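Local coordinates for protein putative NADPH:quinone reductase (PDB 3GMS) that probably catalyses the NADPH-dependent reduction of quinones, as a member of the zinc-binding dehydrogenase family, at residues S155-G158 and H159-Q163; S276-K279 and W280-F284; I288-E292 and N293-R297. One frame throughout, in Å; residues are numbered along the deposited sequence. Where two conformers were deposited one is given.

How the interactions relate
In chain order, interaction 1 (155-163) opens helix 156-168, interaction 2 (276-284) opens helix 277-292, and interaction 3 (288-297) ends that second helix and leads toward strand 301-306. Interactions 1 and 2 lie far apart, their centres about 22 Å from each other, and do not touch. Interaction 3 joins onto both: it continues the helix of interaction 2, and it meets interaction 1 where Gln-163 OE1 probably accepts a hydrogen bond from Arg-297 N. Helix 156-168 belongs to the probably nucleotide-binding Rossmann-type fold with its six-stranded parallel sheet, and residues 295-297 pass along this helix on the way to strand 301-306 of the mixed sheet.

Interaction 1 of 3, residues S155-G158 and H159-Q163; sequences SAIG and HLFAQ
The carbonyl oxygen of Ser-155 is gripped twice by His-159, once by the backbone N and once by the imidazole. The ND1 bond is the shorter, 2.9 Å from His-159 ND1 to Ser-155 O, and it arrives above the carbonyl plane; the backbone bond, 3.2 Å from His-159 N to Ser-155 O, comes from the opposite face. With CG anti to its own carbonyl carbon (chi1 -76°), the imidazole hangs back over the preceding turn, where it can donate to this oxygen. The same ring meets His-181 nearly at right angles and packs on helix 182-188. The packing is also close where Ile-157 crosses Phe-161: CG1 of Ile-157 lies 3.5 Å and its CD1 3.6 Å from Phe-161 CE2, and both residues lean on helix 127-139. Gln-163 runs back along the helix, and its NE2 donates to His-159 O at 3.2 Å, from above the carbonyl plane. By contrast, Ser-155 and Ala-156 lie on the more open side, and Leu-160 N divides itself between Ala-156 O and Ile-157 O, both bonds weak. Here Ser-155 acts as N-cap: its OG accepts from Gly-158 N (3.1 Å) and is also bonded to Ala-152 O. It opens the helix of the first beta-alpha-beta unit (strands 147-150 and 171-176) of a Rossmann-type fold, whose strand-to-helix turn commonly meets the dinucleotide, consistent with NADPH binding.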
loop_
_atom_site.group_PDB
_atom_site.type_symbol
_atom_site.label_atom_id
_atom_site.label_comp_id
_atom_site.label_asym_id
_atom_site.label_seq_id
_atom_site.Cartn_x
_atom_site.Cartn_y
_atom_site.Cartn_z
ATOM N N SER A 155 3.828 -7.160 7.730
ATOM C CA SER A 155 3.614 -5.821 7.165
ATOM C C SER A 155 2.191 -5.245 7.370
ATOM O O SER A 155 1.256 -5.964 7.744
ATOM C CB SER A 155 3.906 -5.898 5.684
ATOM O OG SER A 155 2.973 -6.766 5.071
ATOM N N ALA A 156 2.007 -3.949 7.060
ATOM C CA ALA A 156 0.683 -3.354 7.081
ATOM C C ALA A 156 -0.264 -4.132 6.192
ATOM O O ALA A 156 -1.410 -4.409 6.596
ATOM C CB ALA A 156 0.700 -1.865 6.605
ATOM N N ILE A 157 0.186 -4.441 4.978
ATOM C CA ILE A 157 -0.709 -5.124 4.032
ATOM C C ILE A 157 -1.030 -6.557 4.519
ATOM O O ILE A 157 -2.159 -7.015 4.364
ATOM C CB ILE A 157 -0.232 -5.083 2.558
ATOM C CG1 ILE A 157 -1.447 -5.411 1.642
ATOM C CG2 ILE A 157 0.940 -6.016 2.307
ATOM C CD1 ILE A 157 -1.170 -5.324 0.118
ATOM N N GLY A 158 -0.056 -7.190 5.150
ATOM C CA GLY A 158 -0.265 -8.516 5.772
ATOM C C GLY A 158 -1.424 -8.537 6.758
ATOM O O GLY A 158 -2.223 -9.465 6.780
ATOM N N HIS A 159 -1.499 -7.517 7.608
ATOM C CA HIS A 159 -2.584 -7.391 8.570
ATOM C C HIS A 159 -3.911 -7.203 7.870
ATOM O O HIS A 159 -4.941 -7.608 8.370
ATOM C CB HIS A 159 -2.356 -6.163 9.444
ATOM C CG HIS A 159 -1.316 -6.360 10.487
ATOM N ND1 HIS A 159 -0.026 -6.736 10.198
ATOM C CD2 HIS A 159 -1.362 -6.172 11.826
ATOM C CE1 HIS A 159 0.668 -6.832 11.317
ATOM N NE2 HIS A 159 -0.121 -6.499 12.320
ATOM N N LEU A 160 -3.890 -6.593 6.691
ATOM C CA LEU A 160 -5.122 -6.444 5.936
ATOM C C LEU A 160 -5.580 -7.762 5.287
ATOM O O LEU A 160 -6.783 -8.074 5.269
ATOM C CB LEU A 160 -5.012 -5.312 4.894
ATOM C CG LEU A 160 -4.614 -3.952 5.490
ATOM C CD1 LEU A 160 -4.560 -2.896 4.413
ATOM C CD2 LEU A 160 -5.539 -3.513 6.602
ATOM N N PHE A 161 -4.636 -8.520 4.746
ATOM C CA PHE A 161 -4.987 -9.822 4.173
ATOM C C PHE A 161 -5.656 -10.721 5.239
ATOM O O PHE A 161 -6.617 -11.438 4.953
ATOM C CB PHE A 161 -3.746 -10.490 3.580
ATOM C CG PHE A 161 -3.343 -9.943 2.223
ATOM C CD1 PHE A 161 -4.191 -10.064 1.116
ATOM C CD2 PHE A 161 -2.108 -9.342 2.051
ATOM C CE1 PHE A 161 -3.802 -9.552 -0.146
ATOM C CE2 PHE A 161 -1.718 -8.844 0.788
ATOM C CZ PHE A 161 -2.582 -8.964 -0.321
ATOM N N ALA A 162 -5.159 -10.636 6.477
ATOM C CA ALA A 162 -5.737 -11.420 7.593
ATOM C C ALA A 162 -7.192 -11.053 7.788
ATOM O O ALA A 162 -8.066 -11.918 7.892
ATOM C CB ALA A 162 -4.942 -11.220 8.875
ATOM N N GLN A 163 -7.489 -9.755 7.795
ATOM C CA GLN A 163 -8.872 -9.338 7.913
ATOM C C GLN A 163 -9.728 -9.684 6.701
ATOM O O GLN A 163 -10.889 -10.103 6.850
ATOM C CB GLN A 163 -8.937 -7.821 8.187
ATOM C CG GLN A 163 -8.288 -7.437 9.524
ATOM C CD GLN A 163 -8.158 -5.925 9.649
ATOM O OE1 GLN A 163 -9.128 -5.251 9.937
ATOM N NE2 GLN A 163 -6.945 -5.396 9.414
#

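Interaction 2 of 3, residues S276-K279 and W280-F284; sequences SPYK and WQETF
Tyr-278 and Glu-282, one turn apart, run side by side and point the same way. Glu-282 CG sits over one face of the phenol ring, offset toward the rim, 4.1 Å from the centroid of the Tyr-278 ring in a CH-pi contact. A bend at chi2 (-71°) carries the Glu-282 carboxylate beside that ring. The two planes lie 20° apart, and OE2 forms a salt bridge with Arg-285 in the next turn.

On another flank, Lys-279 and Thr-283 cross. Thr-283 OG1, anti to its carbonyl carbon (chi1 -58°), donates to Lys-279 O at 2.7 Å, while Thr-283 N reaches Lys-279 O at 2.9 Å from the opposite face of the carbonyl. Both bonds belong to the opening turns of helix 277-292, whose N-cap is Ser-276: its OG accepts from Lys-279 N at 2.9 Å, and Pro-277 occupies the first helical position. The extended chain of Lys-279 carries NZ to a salt bridge with Glu-138 on helix 127-139.

Trp-280 turns its indole away from the first turn, with Phe-284 CE1 over one face, offset toward the rim, 3.4 Å above the Trp-280 ring plane; its NE1 is hydrogen-bonded to Asn-272 OD1, and Arg-94 makes a cation-pi contact with the ring.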
loop_
_atom_site.group_PDB
_atom_site.type_symbol
_atom_site.label_atom_id
_atom_site.label_comp_id
_atom_site.label_asym_id
_atom_site.label_seq_id
_atom_site.Cartn_x
_atom_site.Cartn_y
_atom_site.Cartn_z
ATOM N N SER A 276 -12.359 2.044 -14.940
ATOM C CA SER A 276 -12.844 3.398 -15.115
ATOM C C SER A 276 -12.706 4.199 -13.797
ATOM O O SER A 276 -12.662 3.616 -12.730
ATOM C CB SER A 276 -14.323 3.407 -15.516
ATOM O OG SER A 276 -15.106 2.863 -14.465
ATOM N N PRO A 277 -12.718 5.523 -13.885
ATOM C CA PRO A 277 -12.780 6.336 -12.679
ATOM C C PRO A 277 -14.006 5.987 -11.834
ATOM O O PRO A 277 -13.948 5.996 -10.602
ATOM C CB PRO A 277 -12.874 7.765 -13.237
ATOM C CG PRO A 277 -12.124 7.686 -14.523
ATOM C CD PRO A 277 -12.506 6.354 -15.085
ATOM N N TYR A 278 -15.103 5.638 -12.500
ATOM C CA TYR A 278 -16.330 5.292 -11.827
ATOM C C TYR A 278 -16.082 4.064 -10.951
ATOM O O TYR A 278 -16.423 4.054 -9.754
ATOM C CB TYR A 278 -17.429 5.003 -12.857
ATOM C CG TYR A 278 -18.707 4.547 -12.206
ATOM C CD1 TYR A 278 -19.623 5.485 -11.701
ATOM C CD2 TYR A 278 -18.997 3.186 -12.068
ATOM C CE1 TYR A 278 -20.812 5.063 -11.068
ATOM C CE2 TYR A 278 -20.175 2.756 -11.429
ATOM C CZ TYR A 278 -21.071 3.702 -10.932
ATOM O OH TYR A 278 -22.238 3.277 -10.318
ATOM N N LYS A 279 -15.485 3.034 -11.550
ATOM C CA LYS A 279 -15.200 1.811 -10.810
ATOM C C LYS A 279 -14.187 2.050 -9.668
ATOM O O LYS A 279 -14.281 1.444 -8.577
ATOM C CB LYS A 279 -14.664 0.716 -11.725
ATOM C CG LYS A 279 -14.315 -0.528 -10.915
ATOM C CD LYS A 279 -14.188 -1.820 -11.687
ATOM C CE LYS A 279 -13.785 -2.895 -10.696
ATOM N NZ LYS A 279 -14.017 -4.228 -11.238
ATOM N N TRP A 280 -13.185 2.871 -9.973
ATOM C CA TRP A 280 -12.143 3.224 -8.990
ATOM C C TRP A 280 -12.826 3.902 -7.774
ATOM O O TRP A 280 -12.627 3.489 -6.648
ATOM C CB TRP A 280 -11.116 4.112 -9.689
ATOM C CG TRP A 280 -9.842 4.370 -8.934
ATOM C CD1 TRP A 280 -8.719 3.582 -8.908
ATOM C CD2 TRP A 280 -9.561 5.501 -8.116
ATOM N NE1 TRP A 280 -7.759 4.167 -8.104
ATOM C CE2 TRP A 280 -8.236 5.355 -7.632
ATOM C CE3 TRP A 280 -10.278 6.652 -7.780
ATOM C CZ2 TRP A 280 -7.633 6.301 -6.777
ATOM C CZ3 TRP A 280 -9.679 7.596 -6.933
ATOM C CH2 TRP A 280 -8.355 7.414 -6.464
ATOM N N GLN A 281 -13.674 4.907 -8.016
ATOM C CA GLN A 281 -14.436 5.545 -6.922
ATOM C C GLN A 281 -15.357 4.587 -6.167
ATOM O O GLN A 281 -15.405 4.620 -4.939
ATOM C CB GLN A 281 -15.274 6.721 -7.427
ATOM C CG GLN A 281 -14.504 7.901 -7.932
ATOM C CD GLN A 281 -13.852 8.744 -6.820
ATOM O OE1 GLN A 281 -14.267 8.723 -5.645
ATOM N NE2 GLN A 281 -12.861 9.506 -7.202
ATOM N N GLU A 282 -16.079 3.719 -6.896
ATOM C CA GLU A 282 -16.952 2.723 -6.283
ATOM C C GLU A 282 -16.184 1.788 -5.379
ATOM O O GLU A 282 -16.664 1.374 -4.317
ATOM C CB GLU A 282 -17.604 1.887 -7.371
ATOM C CG GLU A 282 -18.772 2.592 -7.949
ATOM C CD GLU A 282 -19.896 2.605 -6.940
ATOM O OE1 GLU A 282 -20.493 1.529 -6.736
ATOM O OE2 GLU A 282 -20.130 3.668 -6.325
ATOM N N THR A 283 -14.971 1.464 -5.797
ATOM C CA THR A 283 -14.122 0.572 -4.998
ATOM C C THR A 283 -13.736 1.267 -3.685
ATOM O O THR A 283 -13.735 0.639 -2.614
ATOM C CB THR A 283 -12.864 0.129 -5.802
ATOM O OG1 THR A 283 -13.296 -0.514 -7.008
ATOM C CG2 THR A 283 -12.006 -0.853 -5.023
ATOM N N PHE A 284 -13.413 2.556 -3.755
ATOM C CA PHE A 284 -13.132 3.297 -2.513
ATOM C C PHE A 284 -14.376 3.377 -1.636
ATOM O O PHE A 284 -14.283 3.257 -0.411
ATOM C CB PHE A 284 -12.583 4.686 -2.781
ATOM C CG PHE A 284 -11.092 4.717 -2.893
ATOM C CD1 PHE A 284 -10.494 4.615 -4.116
ATOM C CD2 PHE A 284 -10.300 4.776 -1.737
ATOM C CE1 PHE A 284 -9.071 4.629 -4.218
ATOM C CE2 PHE A 284 -8.899 4.811 -1.815
ATOM C CZ PHE A 284 -8.293 4.728 -3.072
#

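Interaction 3 of 3, residues I288-E292 and N293-R297; sequences IRLVE and NEQLR
A Schellman motif ends helix 277-292, with Leu-290 and Val-291 of its last turn receiving the amides of Gln-295 and Glu-294 beyond it. Glu-294 makes the reversal possible: its positive phi of 62° turns the chain back on the helix. Gln-295 N then lies 2.9 Å from Leu-290 O, nearly in line with the C=O bond, and Glu-294 N is 3.0 Å from Val-291 O, approaching from well above the carbonyl plane. Leu-290 O takes a second bond from Leu-296 N at 3.2 Å, this one from 60° out of its carbonyl plane, so two successive amides after the turn share one carbonyl that the helix can no longer serve. Asn-293 N still makes the ordinary helical bond to Arg-289 O.

Apolar contacts accompany the polar ones. Leu-296 directs its CB toward the helix, 4.0 Å from Leu-290 CB, and also touches Val-291. Leu-290 and Gln-295 cross at an angle, a methyl of Leu-290 lying against the Gln-295 amide with CD2 3.5 Å from Gln-295 OE1. Gln-295 OE1 accepts a weak hydrogen bond from Asn-293 ND2.

Beyond the turn the chain lies against helix 156-168, where Leu-296 packs on Gln-163 and Gln-295 on Ile-167, before continuing to strand 301-306. Val-291 CA makes a CA-H...O contact with Leu-296 O, and a water bridges the same two residues, donating to Val-291 O at 2.8 Å and to Leu-296 O at 2.7 Å.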
loop_
_atom_site.group_PDB
_atom_site.type_symbol
_atom_site.label_atom_id
_atom_site.label_comp_id
_atom_site.label_asym_id
_atom_site.label_seq_id
_atom_site.Cartn_x
_atom_site.Cartn_y
_atom_site.Cartn_z
ATOM N N ILE A 288 -14.374 2.198 2.285
ATOM C CA ILE A 288 -14.841 3.140 3.312
ATOM C C ILE A 288 -15.966 2.481 4.144
ATOM O O ILE A 288 -15.942 2.563 5.372
ATOM C CB ILE A 288 -15.275 4.464 2.681
ATOM C CG1 ILE A 288 -14.020 5.264 2.237
ATOM C CG2 ILE A 288 -16.200 5.264 3.627
ATOM C CD1 ILE A 288 -14.367 6.458 1.328
ATOM N N ARG A 289 -16.926 1.822 3.487
ATOM C CA ARG A 289 -17.960 1.070 4.223
ATOM C C ARG A 289 -17.368 0.010 5.146
ATOM O O ARG A 289 -17.814 -0.123 6.285
ATOM C CB ARG A 289 -18.981 0.396 3.294
ATOM C CG ARG A 289 -19.610 1.299 2.283
ATOM C CD ARG A 289 -20.134 2.586 2.846
ATOM N NE ARG A 289 -20.776 3.308 1.748
ATOM C CZ ARG A 289 -20.178 4.210 0.981
ATOM N NH1 ARG A 289 -18.925 4.589 1.219
ATOM N NH2 ARG A 289 -20.871 4.772 -0.009
ATOM N N LEU A 290 -16.352 -0.725 4.666
ATOM C CA LEU A 290 -15.689 -1.771 5.461
ATOM C C LEU A 290 -15.008 -1.193 6.716
ATOM O O LEU A 290 -15.071 -1.786 7.808
ATOM C CB LEU A 290 -14.667 -2.558 4.640
ATOM C CG LEU A 290 -15.237 -3.505 3.569
ATOM C CD1 LEU A 290 -14.126 -4.095 2.713
ATOM C CD2 LEU A 290 -16.136 -4.594 4.199
ATOM N N VAL A 291 -14.401 -0.028 6.557
ATOM C CA VAL A 291 -13.818 0.677 7.701
ATOM C C VAL A 291 -14.911 1.181 8.650
ATOM O O VAL A 291 -14.816 0.983 9.862
ATOM C CB VAL A 291 -12.898 1.828 7.263
ATOM C CG1 VAL A 291 -12.342 2.605 8.506
ATOM C CG2 VAL A 291 -11.727 1.271 6.463
ATOM N N GLU A 292 -15.951 1.802 8.095
ATOM C CA GLU A 292 -17.059 2.325 8.924
ATOM C C GLU A 292 -17.690 1.219 9.754
ATOM O O GLU A 292 -17.995 1.437 10.932
ATOM C CB GLU A 292 -18.125 2.952 8.068
ATOM C CG GLU A 292 -17.834 4.327 7.635
ATOM C CD GLU A 292 -18.829 4.812 6.607
ATOM O OE1 GLU A 292 -19.345 3.984 5.812
ATOM O OE2 GLU A 292 -19.078 6.023 6.584
ATOM N N ASN A 293 -17.875 0.043 9.148
ATOM C CA ASN A 293 -18.523 -1.103 9.809
ATOM C C ASN A 293 -17.576 -1.848 10.718
ATOM O O ASN A 293 -17.935 -2.884 11.272
ATOM C CB ASN A 293 -19.082 -2.100 8.785
ATOM C CG ASN A 293 -20.184 -1.516 7.939
ATOM O OD1 ASN A 293 -20.657 -0.400 8.190
ATOM N ND2 ASN A 293 -20.577 -2.248 6.892
ATOM N N GLU A 294 -16.349 -1.354 10.837
ATOM C CA GLU A 294 -15.320 -2.017 11.647
ATOM C C GLU A 294 -14.904 -3.444 11.205
ATOM O O GLU A 294 -14.367 -4.210 12.001
ATOM C CB GLU A 294 -15.698 -1.940 13.139
ATOM C CG GLU A 294 -15.652 -0.479 13.654
ATOM C CD GLU A 294 -16.060 -0.311 15.121
ATOM O OE1 GLU A 294 -16.966 -1.022 15.595
ATOM O OE2 GLU A 294 -15.483 0.573 15.791
ATOM N N GLN A 295 -15.090 -3.766 9.923
ATOM C CA GLN A 295 -14.623 -5.038 9.339
ATOM C C GLN A 295 -13.154 -4.948 8.961
ATOM O O GLN A 295 -12.421 -5.939 8.936
ATOM C CB GLN A 295 -15.455 -5.384 8.114
ATOM C CG GLN A 295 -16.902 -5.697 8.475
ATOM C CD GLN A 295 -17.765 -5.787 7.270
ATOM O OE1 GLN A 295 -18.414 -4.819 6.894
ATOM N NE2 GLN A 295 -17.750 -6.931 6.617
ATOM N N LEU A 296 -12.739 -3.731 8.673
ATOM C CA LEU A 296 -11.369 -3.442 8.325
ATOM C C LEU A 296 -10.784 -2.358 9.250
ATOM O O LEU A 296 -11.374 -1.303 9.396
ATOM C CB LEU A 296 -11.372 -2.943 6.891
ATOM C CG LEU A 296 -10.134 -3.133 6.036
ATOM C CD1 LEU A 296 -9.627 -4.576 6.043
ATOM C CD2 LEU A 296 -10.490 -2.668 4.610
ATOM N N ARG A 297 -9.633 -2.615 9.858
ATOM C CA ARG A 297 -8.991 -1.626 10.710
ATOM C C ARG A 297 -7.536 -1.474 10.300
ATOM O O ARG A 297 -6.902 -2.447 9.877
ATOM C CB ARG A 297 -9.036 -2.059 12.184
ATOM C CG ARG A 297 -10.454 -2.164 12.760
ATOM C CD ARG A 297 -10.382 -2.618 14.208
ATOM N NE ARG A 297 -10.116 -4.056 14.270
ATOM C CZ ARG A 297 -9.521 -4.673 15.289
ATOM N NH1 ARG A 297 -9.116 -3.987 16.354
ATOM N NH2 ARG A 297 -9.340 -5.989 15.248
HETATM O O HOH W 1 -12.508 0.227 11.312
#